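Local coordinates for protein mannan endo-1,4-beta-mannosidase (Bacillus subtilis, PDB 3CBW) that hydrolyses internal beta-1,4-mannosidic linkages in mannan, galactomannan and glucomannan, acting as a secreted endo-mannanase of glycoside hydrolase family 26, at residues S64-S69 and K317-L322; P70-C75 and Y303-N308; W311-N316 and A321-S326; A31-R36 and W327-G332; Y256-Y261 and F271-V276. The protein carries 3 engineered substitutions. All coordinates share one frame; numbering follows the deposited sequence.

Interaction 1: residues S64-S69 and K317-L322; sequences SATGQS and KGASAL
T66 and S320 bring their backbones close, with T66 CA and S320 CA 5.1 Å apart, where the last turn of helix 57-66 meets the first turn of helix 319-324. The touching is done mainly by the methyl of T66: CG2 rests against the peptide that follows A319, 3.7 Å from A319 O, and T66 CG2 lies 4.0 Å from A319 CB. OG1 sits between its own N and carbonyl carbon (chi1 72°), which turns it back along its own chain and leaves CG2 for the neighbouring helix. There T66 OG1 accepts the N-H of Q68 N at 3.0 Å and 156°, forming an ST turn, and it is also hydrogen-bonded to I62 O one turn back. G67, with positive phi, leaves helical geometry inside that turn. On the other side G318 is the N-cap residue, and G318 O takes the first helical bond, from L322 N at 2.9 Å. The T66 carbonyl is bonded to H324 NE2 further along the second helix. No hydrogen bond joins the two segments themselves: the threonine hydroxyl is used within its own chain, by I62 O and Q68 N, and this surface junction is a van der Waals one, a methyl against a methyl and a peptide.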
# COMPACT_ATOMS: atom_id res chain seq x y z
N SER A 64 -23.14 -1.09 -3.67
CA SER A 64 -24.32 -1.61 -4.35
C SER A 64 -24.44 -3.12 -4.19
O SER A 64 -25.55 -3.65 -4.07
CB SER A 64 -24.30 -1.23 -5.83
OG SER A 64 -24.45 0.17 -5.97
N ALA A 65 -23.30 -3.82 -4.16
CA ALA A 65 -23.27 -5.28 -4.00
C ALA A 65 -23.47 -5.77 -2.57
O ALA A 65 -23.96 -6.89 -2.38
CB ALA A 65 -21.97 -5.85 -4.59
N THR A 66 -23.09 -4.97 -1.57
CA THR A 66 -23.01 -5.47 -0.19
C THR A 66 -23.69 -4.57 0.84
O THR A 66 -23.87 -4.97 2.00
CB THR A 66 -21.53 -5.62 0.28
OG1 THR A 66 -20.95 -4.32 0.47
CG2 THR A 66 -20.70 -6.44 -0.72
N GLY A 67 -24.02 -3.35 0.45
CA GLY A 67 -24.54 -2.37 1.39
C GLY A 67 -23.47 -1.68 2.24
O GLY A 67 -23.80 -0.82 3.03
N GLN A 68 -22.21 -2.07 2.07
CA GLN A 68 -21.11 -1.52 2.84
C GLN A 68 -20.06 -0.96 1.91
O GLN A 68 -19.99 -1.35 0.75
CB GLN A 68 -20.48 -2.63 3.69
CG GLN A 68 -21.42 -3.26 4.71
CD GLN A 68 -21.75 -2.33 5.85
OE1 GLN A 68 -20.88 -1.65 6.40
NE2 GLN A 68 -23.02 -2.29 6.22
N SER A 69 -19.23 -0.07 2.43
CA SER A 69 -18.12 0.49 1.65
C SER A 69 -16.78 0.09 2.25
O SER A 69 -16.68 -0.08 3.47
CB SER A 69 -18.21 2.02 1.60
OG SER A 69 -19.43 2.44 1.01
N LYS A 317 -17.17 -13.99 -6.27
CA LYS A 317 -18.06 -14.61 -5.30
C LYS A 317 -17.64 -14.34 -3.85
O LYS A 317 -16.46 -14.06 -3.57
CB LYS A 317 -18.33 -16.10 -5.63
CG LYS A 317 -17.36 -17.12 -5.14
CD LYS A 317 -17.83 -18.55 -5.51
CE LYS A 317 -17.71 -18.82 -7.01
NZ LYS A 317 -18.18 -20.20 -7.42
N GLY A 318 -18.62 -14.34 -2.97
CA GLY A 318 -18.37 -14.16 -1.54
C GLY A 318 -18.23 -12.73 -1.06
O GLY A 318 -17.86 -12.50 0.09
N ALA A 319 -18.56 -11.76 -1.91
CA ALA A 319 -18.48 -10.34 -1.52
C ALA A 319 -19.29 -10.00 -0.28
O ALA A 319 -18.79 -9.31 0.62
CB ALA A 319 -18.91 -9.45 -2.67
N SER A 320 -20.53 -10.46 -0.22
CA SER A 320 -21.40 -10.18 0.92
C SER A 320 -20.86 -10.81 2.19
O SER A 320 -20.82 -10.16 3.24
CB SER A 320 -22.83 -10.67 0.65
OG SER A 320 -23.41 -9.94 -0.41
N ALA A 321 -20.42 -12.06 2.09
CA ALA A 321 -19.86 -12.76 3.25
C ALA A 321 -18.58 -12.08 3.74
O ALA A 321 -18.37 -11.97 4.95
CB ALA A 321 -19.60 -14.22 2.92
N LEU A 322 -17.75 -11.60 2.81
CA LEU A 322 -16.54 -10.84 3.14
C LEU A 322 -16.89 -9.55 3.90
O LEU A 322 -16.33 -9.27 4.96
CB LEU A 322 -15.77 -10.49 1.86
CG LEU A 322 -14.54 -9.58 2.01
CD1 LEU A 322 -13.42 -10.33 2.74
CD2 LEU A 322 -14.08 -9.12 0.63

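Interaction 2: residues P70-C75 and Y303-N308; sequences PAIYGC and YFLAWN
This is an apolar contact inside the TIM barrel, between the side chains of two strands that are not sheet neighbours: strands 72-75 and 303-306 belong to strands that each pair with strand 41-49. Their axes come no closer than 8.1 Å and make an angle of 45°, and side chains span the distance. I72 does most of this. Its CD1 stands over one face of the Y303 ring, 3.7 Å from the centroid and 26° off the normal, a CH-pi contact displaced toward CG, which is only 3.4 Å from CD1. The ring can lie there because CG of Y303 is tucked between its own N and carbonyl carbon (chi1 80°). The other branch, I72 CG2, meets L305 CD1 at 3.7 Å, and L305 CD1 is also 4.3 Å from G74 N. From across the barrel L170 touches both I72 and Y303. L305 reaches to about 5 Å from the side chain of E275, the probable nucleophile. The chemistry is dispersive and buried: a methyl on a ring face and one methyl pair, with no hydrogen bond between the two segments.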
# COMPACT_ATOMS: atom_id res chain seq x y z
N PRO A 70 -15.73 -0.02 1.41
CA PRO A 70 -14.42 -0.38 1.97
C PRO A 70 -13.91 0.67 2.96
O PRO A 70 -14.07 1.88 2.72
CB PRO A 70 -13.50 -0.44 0.74
CG PRO A 70 -14.22 0.33 -0.34
CD PRO A 70 -15.69 0.15 -0.05
N ALA A 71 -13.34 0.23 4.07
CA ALA A 71 -12.73 1.17 5.01
C ALA A 71 -11.57 1.95 4.39
O ALA A 71 -11.42 3.15 4.65
CB ALA A 71 -12.30 0.46 6.28
N ILE A 72 -10.76 1.27 3.58
CA ILE A 72 -9.60 1.87 2.94
C ILE A 72 -9.85 2.02 1.44
O ILE A 72 -10.38 1.10 0.80
CB ILE A 72 -8.36 1.00 3.18
CG1 ILE A 72 -8.03 0.97 4.67
CG2 ILE A 72 -7.16 1.51 2.35
CD1 ILE A 72 -7.07 -0.12 5.06
N TYR A 73 -9.51 3.19 0.89
CA TYR A 73 -9.65 3.40 -0.55
C TYR A 73 -8.32 3.83 -1.11
O TYR A 73 -7.69 4.76 -0.59
CB TYR A 73 -10.74 4.41 -0.86
CG TYR A 73 -11.39 4.20 -2.21
CD1 TYR A 73 -12.01 2.99 -2.52
CD2 TYR A 73 -11.43 5.22 -3.16
CE1 TYR A 73 -12.62 2.79 -3.76
CE2 TYR A 73 -12.06 5.02 -4.40
CZ TYR A 73 -12.66 3.82 -4.68
OH TYR A 73 -13.31 3.60 -5.88
N GLY A 74 -7.88 3.13 -2.16
CA GLY A 74 -6.56 3.36 -2.71
C GLY A 74 -6.54 4.15 -3.99
O GLY A 74 -7.45 4.04 -4.83
N CYS A 75 -5.48 4.94 -4.16
CA CYS A 75 -5.18 5.59 -5.44
C CYS A 75 -3.71 5.38 -5.75
O CYS A 75 -2.89 5.24 -4.84
CB CYS A 75 -5.48 7.10 -5.38
SG CYS A 75 -4.81 8.15 -6.77
N TYR A 303 -5.76 -5.27 7.83
CA TYR A 303 -6.55 -4.81 6.70
C TYR A 303 -6.26 -5.65 5.48
O TYR A 303 -5.24 -6.34 5.42
CB TYR A 303 -6.34 -3.31 6.41
CG TYR A 303 -5.12 -2.84 5.64
CD1 TYR A 303 -5.06 -2.94 4.25
CD2 TYR A 303 -4.11 -2.13 6.28
CE1 TYR A 303 -3.97 -2.42 3.53
CE2 TYR A 303 -3.03 -1.60 5.57
CZ TYR A 303 -2.97 -1.75 4.21
OH TYR A 303 -1.91 -1.20 3.52
N PHE A 304 -7.18 -5.60 4.52
CA PHE A 304 -6.90 -6.08 3.17
C PHE A 304 -7.27 -5.00 2.17
O PHE A 304 -8.15 -4.17 2.44
CB PHE A 304 -7.66 -7.39 2.86
CG PHE A 304 -9.16 -7.24 2.79
CD1 PHE A 304 -9.78 -6.83 1.62
CD2 PHE A 304 -9.94 -7.51 3.91
CE1 PHE A 304 -11.17 -6.69 1.56
CE2 PHE A 304 -11.32 -7.38 3.87
CZ PHE A 304 -11.93 -6.97 2.69
N LEU A 305 -6.60 -5.01 1.01
CA LEU A 305 -6.92 -4.08 -0.06
C LEU A 305 -7.08 -4.88 -1.34
O LEU A 305 -6.10 -5.32 -1.93
CB LEU A 305 -5.83 -3.01 -0.24
CG LEU A 305 -6.14 -1.93 -1.29
CD1 LEU A 305 -6.66 -0.69 -0.63
CD2 LEU A 305 -4.92 -1.59 -2.16
N ALA A 306 -8.33 -5.14 -1.71
CA ALA A 306 -8.60 -5.88 -2.92
C ALA A 306 -8.43 -4.96 -4.11
O ALA A 306 -8.76 -3.78 -4.04
CB ALA A 306 -9.99 -6.48 -2.89
N TRP A 307 -7.91 -5.50 -5.21
CA TRP A 307 -7.74 -4.67 -6.40
C TRP A 307 -9.09 -4.42 -7.08
O TRP A 307 -10.13 -4.92 -6.64
CB TRP A 307 -6.71 -5.29 -7.34
CG TRP A 307 -5.80 -4.28 -8.01
CD1 TRP A 307 -5.71 -4.02 -9.36
CD2 TRP A 307 -4.86 -3.41 -7.36
NE1 TRP A 307 -4.76 -3.04 -9.58
CE2 TRP A 307 -4.22 -2.66 -8.38
CE3 TRP A 307 -4.49 -3.19 -6.03
CZ2 TRP A 307 -3.23 -1.71 -8.11
CZ3 TRP A 307 -3.51 -2.23 -5.76
CH2 TRP A 307 -2.89 -1.51 -6.80
N ASN A 308 -9.09 -3.60 -8.12
CA ASN A 308 -10.33 -3.25 -8.83
C ASN A 308 -10.54 -4.14 -10.05
O ASN A 308 -9.95 -5.23 -10.13
CB ASN A 308 -10.34 -1.75 -9.19
CG ASN A 308 -9.24 -1.36 -10.16
OD1 ASN A 308 -8.30 -2.12 -10.42
ND2 ASN A 308 -9.34 -0.15 -10.70

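Interaction 3: residues W311-N316 and A321-S326; sequences WSAAVN and ALYHDS
With chi1 at 175°, L322 sends its CG away from its own amide, while the Y323 side chain swings to chi1 -88°, and between them these torsions bring a leucine methyl and a ring edge up to the CB of A313. The methyl of A313 meets the Y323 ring at its edge, near the ring plane, with A313 CB 4.0 Å from Y323 CE1 and 4.2 Å from L322 CD2. The setting is the long loop after strand 301-306, the last of the eight TIM-barrel strands in chain order, which folds back onto helix 319-324. A313 belongs to an ST turn: S312 OG accepts the N-H of A314 N at 2.9 Å and is also hydrogen-bonded to E58 OE2, tying the loop to helix 57-66. I62 and T66 of that helix touch the Y323 side chain as well. The same loop carries W311, whose ring meets those of W307 and Y251 edge-to-face, both predicted to bind substrate; the side chain of A313 itself lies about 9 Å from that of W307. The loop's shape is also held from within by a second grip on S312. S312 O takes two donors from opposite faces of its plane: V315 N at 3.3 Å, and N316 ND2, also bonded to E310 O, at 2.8 Å with an N-H...O angle of 167°, the amide nitrogen standing above the carbonyl plane.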
# COMPACT_ATOMS: atom_id res chain seq x y z
N TRP A 311 -10.49 -8.19 -10.45
CA TRP A 311 -10.07 -8.63 -9.12
C TRP A 311 -11.03 -8.15 -8.02
O TRP A 311 -10.90 -8.55 -6.86
CB TRP A 311 -8.66 -8.11 -8.79
CG TRP A 311 -7.59 -8.61 -9.71
CD1 TRP A 311 -6.93 -9.81 -9.64
CD2 TRP A 311 -7.04 -7.92 -10.84
NE1 TRP A 311 -6.01 -9.91 -10.65
CE2 TRP A 311 -6.06 -8.77 -11.41
CE3 TRP A 311 -7.28 -6.68 -11.43
CZ2 TRP A 311 -5.32 -8.40 -12.54
CZ3 TRP A 311 -6.55 -6.32 -12.56
CH2 TRP A 311 -5.58 -7.17 -13.10
N SER A 312 -11.97 -7.28 -8.38
CA SER A 312 -12.81 -6.59 -7.41
C SER A 312 -13.66 -7.52 -6.57
O SER A 312 -14.21 -8.50 -7.08
CB SER A 312 -13.74 -5.60 -8.12
OG SER A 312 -14.72 -5.07 -7.24
N ALA A 313 -13.80 -7.19 -5.29
CA ALA A 313 -14.74 -7.91 -4.44
C ALA A 313 -16.14 -7.88 -5.04
O ALA A 313 -16.87 -8.86 -4.96
CB ALA A 313 -14.76 -7.32 -3.05
N ALA A 314 -16.51 -6.76 -5.67
CA ALA A 314 -17.88 -6.58 -6.17
C ALA A 314 -18.30 -7.61 -7.22
O ALA A 314 -19.48 -7.96 -7.30
CB ALA A 314 -18.09 -5.17 -6.69
N VAL A 315 -17.34 -8.09 -8.01
CA VAL A 315 -17.64 -8.98 -9.15
C VAL A 315 -17.20 -10.42 -8.91
O VAL A 315 -17.29 -11.27 -9.80
CB VAL A 315 -17.04 -8.45 -10.47
CG1 VAL A 315 -17.52 -7.02 -10.74
CG2 VAL A 315 -15.51 -8.51 -10.45
N ASN A 316 -16.71 -10.70 -7.71
CA ASN A 316 -16.25 -12.04 -7.38
C ASN A 316 -17.16 -12.66 -6.34
O ASN A 316 -17.86 -11.96 -5.61
CB ASN A 316 -14.80 -12.00 -6.91
CG ASN A 316 -13.82 -11.98 -8.06
OD1 ASN A 316 -13.57 -13.00 -8.69
ND2 ASN A 316 -13.26 -10.80 -8.34
N ALA A 321 -20.42 -12.06 2.09
CA ALA A 321 -19.86 -12.76 3.25
C ALA A 321 -18.58 -12.08 3.74
O ALA A 321 -18.37 -11.97 4.95
CB ALA A 321 -19.60 -14.22 2.92
N LEU A 322 -17.75 -11.60 2.81
CA LEU A 322 -16.54 -10.84 3.14
C LEU A 322 -16.89 -9.55 3.90
O LEU A 322 -16.33 -9.27 4.96
CB LEU A 322 -15.77 -10.49 1.86
CG LEU A 322 -14.54 -9.58 2.01
CD1 LEU A 322 -13.42 -10.33 2.74
CD2 LEU A 322 -14.08 -9.12 0.63
N TYR A 323 -17.83 -8.79 3.35
CA TYR A 323 -18.14 -7.48 3.90
C TYR A 323 -19.00 -7.54 5.16
O TYR A 323 -18.97 -6.62 5.98
CB TYR A 323 -18.72 -6.56 2.81
CG TYR A 323 -17.61 -5.82 2.10
CD1 TYR A 323 -16.90 -6.41 1.05
CD2 TYR A 323 -17.25 -4.54 2.51
CE1 TYR A 323 -15.86 -5.73 0.43
CE2 TYR A 323 -16.22 -3.86 1.91
CZ TYR A 323 -15.52 -4.46 0.87
OH TYR A 323 -14.50 -3.75 0.28
N HIS A 324 -19.74 -8.64 5.34
CA HIS A 324 -20.61 -8.78 6.51
C HIS A 324 -20.02 -9.65 7.60
O HIS A 324 -20.64 -9.81 8.65
CB HIS A 324 -22.00 -9.28 6.10
CG HIS A 324 -22.75 -8.29 5.26
ND1 HIS A 324 -23.49 -7.27 5.81
CD2 HIS A 324 -22.84 -8.15 3.92
CE1 HIS A 324 -24.02 -6.55 4.84
NE2 HIS A 324 -23.65 -7.06 3.68
N ASP A 325 -18.83 -10.21 7.37
CA ASP A 325 -18.19 -11.02 8.40
C ASP A 325 -18.02 -10.19 9.66
O ASP A 325 -17.72 -9.00 9.59
CB ASP A 325 -16.84 -11.53 7.92
CG ASP A 325 -16.31 -12.64 8.80
OD1 ASP A 325 -15.75 -12.33 9.87
OD2 ASP A 325 -16.49 -13.84 8.45
N SER A 326 -18.19 -10.81 10.83
CA SER A 326 -18.05 -10.09 12.09
C SER A 326 -16.66 -9.46 12.25
O SER A 326 -16.51 -8.46 12.94
CB SER A 326 -18.36 -10.99 13.29
OG SER A 326 -17.43 -12.03 13.36

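Interaction 4: residues A31-R36 and W327-G332; sequences AHLPNR and WTLNKG
L329 CD1 is the atom on which this contact turns, touching both L33 and R36. The purely apolar part is slight: L33 CD2 comes within 4.2 Å of L329 CD1, two leucine branches meeting in the interior. L33 also lays the same CD2 over one face of the guanidinium of R36, three residues on, 3.6 Å above its plane and toward the rim. The other part is van der Waals contact between the guanidinium end and the methyl. The R36 chain runs extended from CG to NE (chi2 174°, chi3 165°), which carries the guanidinium to L329; there R36 NH1 passes 3.6 Å from L329 CD1, the methyl lying oblique to the guanidinium plane while the two side chains cross at about a right angle. L329 sits in the short strand 328-329, which follows the eight strands of the TIM barrel and adds to the edge of strand 41-49 in parallel, while L33 lies in a short 3-10 segment just after helix 21-32; L42 of strand 41-49 touches both leucines, and W29 of the helix touches R36 and L329. Hydrogen bonds hold the guanidinium from outside the segments: NH2 to P342 O and T341 OG1, NH1 to N39 O, two carbonyls and a hydroxyl. Around the 3-10 segment the backbone bonds are N35 N to H32 O at 3.1 Å and R36 N to L33 O at 3.0 Å.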
# COMPACT_ATOMS: atom_id res chain seq x y z
N ALA A 31 -2.78 -0.70 15.12
CA ALA A 31 -1.92 -1.73 15.65
C ALA A 31 -2.63 -2.62 16.66
O ALA A 31 -2.28 -3.79 16.84
CB ALA A 31 -0.70 -1.11 16.29
N HIS A 32 -3.64 -2.06 17.33
CA HIS A 32 -4.36 -2.80 18.37
C HIS A 32 -5.57 -3.59 17.88
O HIS A 32 -6.20 -4.30 18.67
CB HIS A 32 -4.78 -1.86 19.50
CG HIS A 32 -3.67 -1.45 20.41
ND1 HIS A 32 -2.78 -0.45 20.10
CD2 HIS A 32 -3.32 -1.91 21.63
CE1 HIS A 32 -1.92 -0.31 21.09
NE2 HIS A 32 -2.22 -1.19 22.03
N LEU A 33 -5.90 -3.50 16.59
CA LEU A 33 -7.08 -4.20 16.09
C LEU A 33 -7.12 -5.71 16.38
O LEU A 33 -8.18 -6.22 16.72
CB LEU A 33 -7.28 -3.93 14.59
CG LEU A 33 -7.73 -2.50 14.25
CD1 LEU A 33 -7.63 -2.26 12.76
CD2 LEU A 33 -9.16 -2.20 14.76
N PRO A 34 -5.98 -6.43 16.24
CA PRO A 34 -6.07 -7.88 16.48
C PRO A 34 -6.40 -8.30 17.91
O PRO A 34 -6.64 -9.48 18.16
CB PRO A 34 -4.67 -8.38 16.08
CG PRO A 34 -4.15 -7.32 15.13
CD PRO A 34 -4.63 -6.05 15.78
N ASN A 35 -6.41 -7.36 18.85
CA ASN A 35 -6.84 -7.66 20.22
C ASN A 35 -8.35 -7.71 20.39
O ASN A 35 -8.85 -8.16 21.42
CB ASN A 35 -6.25 -6.64 21.19
CG ASN A 35 -4.73 -6.65 21.20
OD1 ASN A 35 -4.10 -7.66 20.92
ND2 ASN A 35 -4.15 -5.50 21.51
N ARG A 36 -9.09 -7.25 19.38
CA ARG A 36 -10.55 -7.25 19.42
C ARG A 36 -11.09 -8.64 19.13
O ARG A 36 -10.37 -9.50 18.64
CB ARG A 36 -11.11 -6.28 18.38
CG ARG A 36 -10.78 -4.82 18.63
CD ARG A 36 -11.28 -4.01 17.46
NE ARG A 36 -11.31 -2.59 17.80
CZ ARG A 36 -12.03 -1.69 17.13
NH1 ARG A 36 -12.75 -2.05 16.07
NH2 ARG A 36 -12.02 -0.42 17.52
N TRP A 327 -15.65 -10.04 11.61
CA TRP A 327 -14.29 -9.49 11.68
C TRP A 327 -14.07 -8.25 10.84
O TRP A 327 -13.13 -7.49 11.11
CB TRP A 327 -13.28 -10.55 11.27
CG TRP A 327 -12.95 -11.55 12.34
CD1 TRP A 327 -13.80 -12.15 13.22
CD2 TRP A 327 -11.65 -12.07 12.62
NE1 TRP A 327 -13.11 -13.01 14.03
CE2 TRP A 327 -11.78 -12.99 13.68
CE3 TRP A 327 -10.38 -11.85 12.07
CZ2 TRP A 327 -10.69 -13.68 14.22
CZ3 TRP A 327 -9.29 -12.54 12.60
CH2 TRP A 327 -9.46 -13.46 13.66
N THR A 328 -14.88 -8.04 9.81
CA THR A 328 -14.60 -7.00 8.83
C THR A 328 -15.08 -5.63 9.31
O THR A 328 -16.23 -5.46 9.70
CB THR A 328 -15.22 -7.38 7.48
OG1 THR A 328 -14.74 -8.67 7.11
CG2 THR A 328 -14.83 -6.38 6.40
N LEU A 329 -14.18 -4.66 9.26
CA LEU A 329 -14.47 -3.29 9.64
C LEU A 329 -14.54 -2.44 8.38
O LEU A 329 -13.57 -2.36 7.62
CB LEU A 329 -13.38 -2.81 10.60
CG LEU A 329 -13.57 -1.49 11.33
CD1 LEU A 329 -12.69 -1.43 12.57
CD2 LEU A 329 -13.34 -0.28 10.43
N ASN A 330 -15.69 -1.80 8.17
CA ASN A 330 -15.97 -1.07 6.95
C ASN A 330 -15.98 0.44 7.17
O ASN A 330 -15.85 0.92 8.30
CB ASN A 330 -17.28 -1.57 6.34
CG ASN A 330 -17.20 -3.03 5.97
OD1 ASN A 330 -16.22 -3.47 5.38
ND2 ASN A 330 -18.21 -3.80 6.33
N LYS A 331 -16.09 1.19 6.07
CA LYS A 331 -16.16 2.64 6.14
C LYS A 331 -17.24 3.05 7.14
O LYS A 331 -18.35 2.51 7.13
CB LYS A 331 -16.50 3.20 4.76
CG LYS A 331 -16.25 4.70 4.62
CD LYS A 331 -16.81 5.22 3.30
CE LYS A 331 -16.38 6.66 3.03
NZ LYS A 331 -17.09 7.21 1.83
N GLY A 332 -16.89 4.00 8.01
CA GLY A 332 -17.81 4.49 9.04
C GLY A 332 -17.66 3.80 10.39
O GLY A 332 -18.34 4.18 11.36

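Interaction 5: residues Y256-Y261 and F271-V276; sequences YSINGY and FAFTEV
Y261 points the CD1 edge of its ring at the face of F271, a T-shaped pair with centroids 5.0 Å apart and planes at 82°; Y261 CD1 comes within 3.6 Å of F271 CE2. Both rings have CG anti to their own backbone N (chi1 170° and 173°), which lets them reach across to each other. F271 in turn presents its edge to F273, F271 CE2 standing 3.8 Å above the F273 ring and toward its rim. I258 completes the row: its CD1 meets F273 CE1 at 3.9 Å, approaching obliquely. The phenolic end of Y261 is bonded to K300 N. G260, with positive phi, is the N-cap of helix 261-265, and Y261 is that helix's first residue. The pair joins the loop after strand 245-252 to barrel strand 271-278, which carries E275, the probable nucleophile, at the corner of the chain. F271 and F273 hydrogen-bond through their backbones to strand 301-306, while I258 and F271 also touch L248 of strand 245-252.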
# COMPACT_ATOMS: atom_id res chain seq x y z
N TYR A 256 -5.34 -20.21 1.65
CA TYR A 256 -4.79 -20.80 2.86
C TYR A 256 -3.31 -21.12 2.75
O TYR A 256 -2.69 -21.49 3.75
CB TYR A 256 -5.58 -22.06 3.20
CG TYR A 256 -7.04 -21.81 3.51
CD1 TYR A 256 -7.50 -21.80 4.82
CD2 TYR A 256 -7.95 -21.58 2.48
CE1 TYR A 256 -8.84 -21.57 5.10
CE2 TYR A 256 -9.28 -21.34 2.76
CZ TYR A 256 -9.71 -21.34 4.05
OH TYR A 256 -11.05 -21.13 4.28
N SER A 257 -2.76 -20.96 1.55
CA SER A 257 -1.38 -21.34 1.25
C SER A 257 -0.47 -20.14 1.01
O SER A 257 0.62 -20.29 0.47
CB SER A 257 -1.34 -22.26 0.04
OG SER A 257 -1.85 -23.53 0.40
N ILE A 258 -0.91 -18.96 1.42
CA ILE A 258 -0.12 -17.76 1.20
C ILE A 258 1.11 -17.80 2.10
O ILE A 258 0.99 -18.02 3.30
CB ILE A 258 -0.93 -16.48 1.43
CG1 ILE A 258 -2.18 -16.46 0.54
CG2 ILE A 258 -0.07 -15.26 1.14
CD1 ILE A 258 -3.22 -15.41 0.92
N ASN A 259 2.28 -17.64 1.49
CA ASN A 259 3.55 -17.67 2.19
C ASN A 259 3.97 -16.28 2.63
O ASN A 259 3.84 -15.32 1.86
CB ASN A 259 4.59 -18.29 1.25
CG ASN A 259 5.97 -18.40 1.87
OD1 ASN A 259 6.69 -17.41 2.01
ND2 ASN A 259 6.37 -19.63 2.20
N GLY A 260 4.46 -16.15 3.86
CA GLY A 260 5.13 -14.92 4.28
C GLY A 260 4.62 -14.30 5.56
O GLY A 260 5.27 -13.42 6.13
N TYR A 261 3.45 -14.73 6.01
CA TYR A 261 2.82 -14.17 7.20
C TYR A 261 3.68 -14.36 8.45
O TYR A 261 3.87 -13.42 9.23
CB TYR A 261 1.44 -14.79 7.38
CG TYR A 261 0.76 -14.50 8.69
CD1 TYR A 261 -0.02 -13.35 8.85
CD2 TYR A 261 0.87 -15.37 9.77
CE1 TYR A 261 -0.67 -13.09 10.03
CE2 TYR A 261 0.25 -15.11 10.97
CZ TYR A 261 -0.52 -13.97 11.09
OH TYR A 261 -1.18 -13.70 12.26
N PHE A 271 0.59 -6.23 10.52
CA PHE A 271 0.60 -6.95 9.25
C PHE A 271 -0.71 -6.73 8.49
O PHE A 271 -1.79 -6.74 9.09
CB PHE A 271 0.79 -8.45 9.51
CG PHE A 271 0.65 -9.30 8.28
CD1 PHE A 271 1.75 -9.58 7.49
CD2 PHE A 271 -0.60 -9.78 7.88
CE1 PHE A 271 1.60 -10.33 6.33
CE2 PHE A 271 -0.76 -10.50 6.72
CZ PHE A 271 0.33 -10.79 5.95
N ALA A 272 -0.62 -6.56 7.18
CA ALA A 272 -1.80 -6.42 6.33
C ALA A 272 -1.64 -7.17 5.02
O ALA A 272 -0.52 -7.46 4.60
CB ALA A 272 -2.06 -4.95 6.04
N PHE A 273 -2.76 -7.53 4.41
CA PHE A 273 -2.77 -7.96 3.02
C PHE A 273 -2.91 -6.73 2.14
O PHE A 273 -4.01 -6.22 1.90
CB PHE A 273 -3.87 -8.99 2.76
CG PHE A 273 -3.49 -10.37 3.23
CD1 PHE A 273 -2.50 -11.08 2.55
CD2 PHE A 273 -4.04 -10.93 4.36
CE1 PHE A 273 -2.08 -12.32 2.99
CE2 PHE A 273 -3.63 -12.19 4.80
CZ PHE A 273 -2.64 -12.88 4.11
N THR A 274 -1.76 -6.21 1.74
CA THR A 274 -1.66 -4.88 1.16
C THR A 274 -2.17 -4.81 -0.28
O THR A 274 -2.47 -3.71 -0.75
CB THR A 274 -0.22 -4.38 1.30
OG1 THR A 274 0.68 -5.42 0.92
CG2 THR A 274 0.06 -3.99 2.74
N GLU A 275 -2.26 -5.95 -0.95
CA GLU A 275 -3.02 -6.15 -2.20
C GLU A 275 -3.55 -7.56 -2.17
O GLU A 275 -2.88 -8.48 -1.69
CB GLU A 275 -2.16 -6.04 -3.45
CG GLU A 275 -1.74 -4.67 -3.78
CD GLU A 275 -1.19 -4.49 -5.20
OE1 GLU A 275 -1.49 -5.28 -6.13
OE2 GLU A 275 -0.45 -3.54 -5.40
N VAL A 276 -4.75 -7.75 -2.68
CA VAL A 276 -5.30 -9.10 -2.81
C VAL A 276 -6.13 -9.19 -4.08
O VAL A 276 -6.78 -8.23 -4.48
CB VAL A 276 -6.13 -9.56 -1.56
CG1 VAL A 276 -7.25 -8.64 -1.25
CG2 VAL A 276 -6.72 -10.96 -1.75

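In the fold
Interaction 2 is the barrel core, with I72, Y303 and L305 packing inside the sheet; interaction 5 lies partly buried where a loop meets the neighbouring strand, and L305 O bonds V276 N between them. Interactions 1 and 3 share helix 319-324: the first is a surface meeting, the second buried through A313, and T66 O with H324 NE2 joins them. Interactions 1 and 4 both lie away from the annotated sites, and L322 O to T328 OG1 connects interaction 4 to that helix. Chemistry follows place: CH-pi and aromatic contacts in the barrel, small methyl contacts at the helical periphery, exposed in 1 and buried in 3, and in interaction 4 a partly exposed guanidinium beside leucines.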